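Local coordinates for protein PlzA (Borrelia burgdorferi, PDB 7MIE) that binds the bacterial second messenger c-di-GMP through its PilZ domain and probably relays its level as a signalling receptor, at residues P90-N95 with N137-E142; D228-F233 with E239-G244. All coordinates share one frame; numbering follows the deposited sequence. Where two conformers were deposited one is given.

How the contacts relate
Contact 1 (Pro90-Asn95 with Asn137-Glu142) and contact 2 (Asp228-Phe233 with Glu239-Gly244) follow one another along the chain. Strand 134-143 of the first and the strands 228-233 and 240-250 of the second belong to two separate antiparallel sheets; the contact centres are 33 Å apart and their nearest atoms about 16 Å, so they do not touch. Contact 1, in the PilZN3 region and away from the c-di-GMP sites, packs helix 88-94 on its sheet through leucines. Contact 2 is a beta hairpin beside the ligand: the Phe231 side chain is about 9 Å from a bound c-di-GMP, and that of Ile242 about 8 Å from the ligand-binding Gly209. Strand 240-250 runs on to Lys247, another ligand-binding residue.

Contact 1 of 2, residues P90-N95 with N137-E142. With EDO (1,2-ethanediol), chain F.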
# COMPACT_ATOMS: atom_id res chain seq x y z
N PRO A 90 14.58 -1.24 -16.87
CA PRO A 90 15.57 -1.08 -17.92
C PRO A 90 15.11 -0.16 -19.07
O PRO A 90 15.94 0.55 -19.67
CB PRO A 90 15.93 -2.52 -18.36
CG PRO A 90 14.82 -3.40 -17.84
CD PRO A 90 14.14 -2.64 -16.71
N ALA A 91 13.82 -0.20 -19.42
CA ALA A 91 13.31 0.69 -20.46
C ALA A 91 13.51 2.15 -20.04
O ALA A 91 13.84 3.00 -20.87
CB ALA A 91 11.86 0.42 -20.80
N LEU A 92 13.26 2.46 -18.76
CA LEU A 92 13.43 3.84 -18.30
C LEU A 92 14.89 4.25 -18.40
O LEU A 92 15.16 5.38 -18.76
CB LEU A 92 12.98 3.98 -16.84
CG LEU A 92 11.47 4.09 -16.63
CD1 LEU A 92 11.16 3.94 -15.13
CD2 LEU A 92 10.94 5.42 -17.15
N ALA A 93 15.80 3.32 -18.08
CA ALA A 93 17.22 3.64 -18.10
C ALA A 93 17.65 4.05 -19.50
O ALA A 93 18.53 4.89 -19.63
CB ALA A 93 18.01 2.45 -17.63
N LYS A 94 17.04 3.45 -20.52
CA LYS A 94 17.39 3.76 -21.90
C LYS A 94 16.85 5.13 -22.29
O LYS A 94 17.28 5.74 -23.27
CB LYS A 94 16.90 2.61 -22.77
CG LYS A 94 17.71 1.34 -22.54
CD LYS A 94 17.22 0.14 -23.30
CE LYS A 94 18.38 -0.78 -23.64
NZ LYS A 94 17.99 -1.76 -24.68
N ASN A 95 15.90 5.65 -21.52
CA ASN A 95 15.28 6.93 -21.85
C ASN A 95 15.63 7.98 -20.79
O ASN A 95 14.82 8.87 -20.52
CB ASN A 95 13.76 6.73 -21.94
CG ASN A 95 13.06 7.83 -22.72
OD1 ASN A 95 13.51 8.15 -23.82
ND2 ASN A 95 12.00 8.42 -22.17
N ASN A 137 9.71 -5.00 -9.36
CA ASN A 137 10.34 -3.76 -8.94
C ASN A 137 9.27 -2.81 -8.41
O ASN A 137 8.15 -2.76 -8.94
CB ASN A 137 11.06 -3.02 -10.09
CG ASN A 137 12.25 -3.79 -10.64
OD1 ASN A 137 12.33 -4.02 -11.86
ND2 ASN A 137 13.22 -4.16 -9.80
N LEU A 138 9.67 -2.04 -7.40
CA LEU A 138 8.83 -0.96 -6.86
C LEU A 138 9.53 0.34 -7.25
O LEU A 138 10.69 0.55 -6.86
CB LEU A 138 8.75 -1.12 -5.34
CG LEU A 138 7.88 -0.08 -4.60
CD1 LEU A 138 6.42 -0.24 -4.97
CD2 LEU A 138 8.03 -0.22 -3.11
N LEU A 139 8.87 1.20 -8.04
CA LEU A 139 9.47 2.40 -8.63
C LEU A 139 8.85 3.66 -8.04
O LEU A 139 7.64 3.87 -8.22
CB LEU A 139 9.16 2.44 -10.13
CG LEU A 139 10.07 1.64 -11.06
CD1 LEU A 139 9.92 0.15 -10.81
CD2 LEU A 139 9.78 1.97 -12.51
N THR A 140 9.70 4.55 -7.50
CA THR A 140 9.21 5.84 -7.03
C THR A 140 9.35 6.82 -8.19
O THR A 140 10.48 7.01 -8.70
CB THR A 140 10.04 6.30 -5.82
OG1 THR A 140 10.01 5.34 -4.76
CG2 THR A 140 9.61 7.67 -5.32
N LEU A 141 8.23 7.40 -8.61
CA LEU A 141 8.17 8.27 -9.78
C LEU A 141 7.65 9.64 -9.35
O LEU A 141 6.57 9.73 -8.76
CB LEU A 141 7.23 7.64 -10.81
CG LEU A 141 7.71 6.30 -11.38
CD1 LEU A 141 6.54 5.56 -12.00
CD2 LEU A 141 8.78 6.59 -12.45
N GLU A 142 8.38 10.69 -9.75
CA GLU A 142 7.98 12.05 -9.44
C GLU A 142 7.27 12.68 -10.65
O GLU A 142 7.74 12.58 -11.78
CB GLU A 142 9.24 12.86 -9.11
CG GLU A 142 8.92 14.33 -8.84
CD GLU A 142 10.09 15.10 -8.26
OE1 GLU A 142 10.57 16.02 -8.94
OE2 GLU A 142 10.51 14.75 -7.13
C1 EDO F . 11.04 1.87 -3.84
O1 EDO F . 10.93 2.75 -4.97
C2 EDO F . 12.21 1.99 -2.97
O2 EDO F . 13.19 2.83 -3.54
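Hydroxyl O1 of a 1,2-ethanediol molecule, probably from the crystallisation liquor, donates to the backbone oxygen Leu138 O at 2.9 Å and lies 2.8 Å from Thr140 OG1, a likely hydrogen bond; Ser125 OG also bonds the diol. Its carbon C1 rests against the Leu138 side chain, 3.7 Å from CD2. The chain alternates across the strand, so that Leu139 and Leu141 turn to the other face, where helix 88-94 lies. There Leu92 and Leu139 reach toward each other tip to tip, Leu92 CD1 meeting Leu139 CD2 at 3.6 Å. Leu139 has two modelled conformers, and the 3.6 Å approach is that of one. In Leu92, CG lies anti to the carbonyl carbon and beside the backbone N (chi1 -80°), which carries CD1 toward the strand. Leu141 CD2 is more distant, 4.5 Å from Leu92 CD1. No hydrogen bond crosses between helix and strand, and with the nearest CA atoms, those of Leu92 and Leu139, 10.5 Å apart, leucine side chains span the gap. Only 92 Å² is buried, but all three leucines are interior: this is helix-on-sheet leucine packing within the PilZN3 region, away from the c-di-GMP sites. Strand 134-143 lies between strands 78-84 and 119-131, and Leu92 also touches Ile62, so the helix bears on both strand 134-143 and strand 57-62, on the face carrying Leu139 and Leu141.

Contact 2 of 2, residues D228-F233 with E239-G244; sequences DLIFSF and EIFIEG
Phe231 and Ile242 lie side by side on the buried face of an antiparallel hairpin, pointing the same way, with Ile242 CD1 at the edge of the phenyl ring, 4.1 Å from Phe231 CD2. Phe233 extends this cluster: Ile240 CB sits over one face of its ring, and Ile242 CD1 approaches the ring atom Phe233 CE1 to 4.4 Å. Tyr275 and Leu278 of helix 273-283 touch Phe233. At the other end a chi1 of 58° swings the Leu229 side chain in against the Gly244 carbonyl, with Leu229 CG 3.8 Å from Gly244 O. Between the strands, backbone bonds join three hydrogen-bonded pairs, Leu229-Gly244, Phe231-Ile242 and Phe233-Ile240. The Ile242 N to Phe231 O bond, 2.8 Å, comes nearly straight onto the carbonyl, whereas the Leu229 N to Gly244 O donor is tilted 32° from the carbonyl plane. On the reverse face Ile230 CG2 meets the edge of the Phe241 ring, 4.0 Å from CD1, and Ser232 CB packs 3.5 Å from the same Phe241 CD1. Ser232 OG donates at 2.6 Å to the anti lone pair of Glu239 OE1, which also forms a salt bridge with Lys198. Asp228 OD1 is salt-bridged to Lys245 and Glu243 OE1 to Lys270. The Phe231 face is thus buried and apolar, the Ser232 face mixed; the three lysines probably favour ionised carboxylates on Glu239, Asp228 and Glu243.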
# COMPACT_ATOMS: atom_id res chain seq x y z
N ASP A 228 5.04 -5.96 24.60
CA ASP A 228 5.71 -6.22 23.34
C ASP A 228 5.46 -7.67 22.95
O ASP A 228 5.50 -8.56 23.80
CB ASP A 228 7.23 -6.09 23.48
CG ASP A 228 7.78 -4.71 23.20
OD1 ASP A 228 6.99 -3.76 23.00
OD2 ASP A 228 9.02 -4.59 23.19
N LEU A 229 5.23 -7.90 21.65
CA LEU A 229 4.96 -9.25 21.20
C LEU A 229 5.44 -9.46 19.78
O LEU A 229 5.86 -8.54 19.09
CB LEU A 229 3.46 -9.54 21.35
CG LEU A 229 2.54 -8.59 20.57
CD1 LEU A 229 2.41 -9.05 19.12
CD2 LEU A 229 1.18 -8.53 21.24
N ILE A 230 5.43 -10.73 19.37
CA ILE A 230 5.79 -11.09 18.01
C ILE A 230 4.61 -11.90 17.48
O ILE A 230 4.19 -12.89 18.09
CB ILE A 230 7.14 -11.83 17.92
CG1 ILE A 230 8.31 -10.92 18.32
CG2 ILE A 230 7.35 -12.39 16.52
CD1 ILE A 230 9.55 -11.64 18.76
N PHE A 231 4.02 -11.40 16.39
CA PHE A 231 2.91 -12.07 15.73
C PHE A 231 3.48 -12.81 14.54
O PHE A 231 4.26 -12.26 13.78
CB PHE A 231 1.89 -11.00 15.29
CG PHE A 231 0.81 -11.43 14.32
CD1 PHE A 231 -0.17 -12.33 14.72
CD2 PHE A 231 0.73 -10.88 13.05
CE1 PHE A 231 -1.20 -12.66 13.85
CE2 PHE A 231 -0.30 -11.21 12.18
CZ PHE A 231 -1.26 -12.11 12.59
N SER A 232 3.07 -14.07 14.38
CA SER A 232 3.61 -14.84 13.27
C SER A 232 2.58 -15.82 12.74
O SER A 232 1.63 -16.23 13.44
CB SER A 232 4.91 -15.54 13.69
OG SER A 232 4.62 -16.60 14.58
N PHE A 233 2.78 -16.17 11.47
CA PHE A 233 1.99 -17.22 10.86
C PHE A 233 2.78 -17.88 9.74
O PHE A 233 3.68 -17.28 9.16
CB PHE A 233 0.69 -16.65 10.28
CG PHE A 233 0.87 -15.39 9.45
CD1 PHE A 233 0.85 -14.13 10.05
CD2 PHE A 233 1.01 -15.46 8.07
CE1 PHE A 233 0.98 -12.98 9.28
CE2 PHE A 233 1.13 -14.31 7.30
CZ PHE A 233 1.11 -13.07 7.91
N GLU A 239 7.34 -19.21 8.18
CA GLU A 239 6.71 -18.36 9.22
C GLU A 239 7.21 -16.92 9.05
O GLU A 239 8.42 -16.69 9.10
CB GLU A 239 7.00 -18.95 10.60
CG GLU A 239 5.92 -18.69 11.65
CD GLU A 239 6.14 -19.39 12.99
OE1 GLU A 239 5.88 -18.76 14.04
OE2 GLU A 239 6.56 -20.56 12.98
N ILE A 240 6.27 -15.98 8.80
CA ILE A 240 6.49 -14.53 8.84
C ILE A 240 6.34 -14.06 10.28
O ILE A 240 5.40 -14.45 10.97
CB ILE A 240 5.51 -13.78 7.91
CG1 ILE A 240 5.89 -13.96 6.44
CG2 ILE A 240 5.44 -12.30 8.26
CD1 ILE A 240 5.28 -12.93 5.52
N PHE A 241 7.30 -13.26 10.73
CA PHE A 241 7.36 -12.74 12.08
C PHE A 241 7.24 -11.22 12.01
O PHE A 241 7.96 -10.57 11.25
CB PHE A 241 8.68 -13.11 12.76
CG PHE A 241 8.88 -14.60 12.91
CD1 PHE A 241 8.37 -15.28 14.00
CD2 PHE A 241 9.51 -15.33 11.91
CE1 PHE A 241 8.50 -16.66 14.11
CE2 PHE A 241 9.66 -16.70 12.02
CZ PHE A 241 9.15 -17.37 13.12
N ILE A 242 6.32 -10.69 12.82
CA ILE A 242 6.11 -9.25 12.88
C ILE A 242 6.09 -8.82 14.34
O ILE A 242 5.24 -9.24 15.12
CB ILE A 242 4.78 -8.84 12.19
CG1 ILE A 242 4.63 -9.56 10.85
CG2 ILE A 242 4.70 -7.33 12.05
CD1 ILE A 242 3.28 -9.35 10.19
N GLU A 243 6.99 -7.89 14.67
CA GLU A 243 7.05 -7.33 16.01
C GLU A 243 5.99 -6.24 16.14
O GLU A 243 5.76 -5.48 15.20
CB GLU A 243 8.46 -6.79 16.24
CG GLU A 243 9.51 -7.89 16.04
CD GLU A 243 10.95 -7.43 16.27
OE1 GLU A 243 11.17 -6.69 17.25
OE2 GLU A 243 11.85 -7.78 15.44
N GLY A 244 5.37 -6.18 17.31
CA GLY A 244 4.32 -5.22 17.57
C GLY A 244 4.04 -5.06 19.06
O GLY A 244 4.75 -5.60 19.91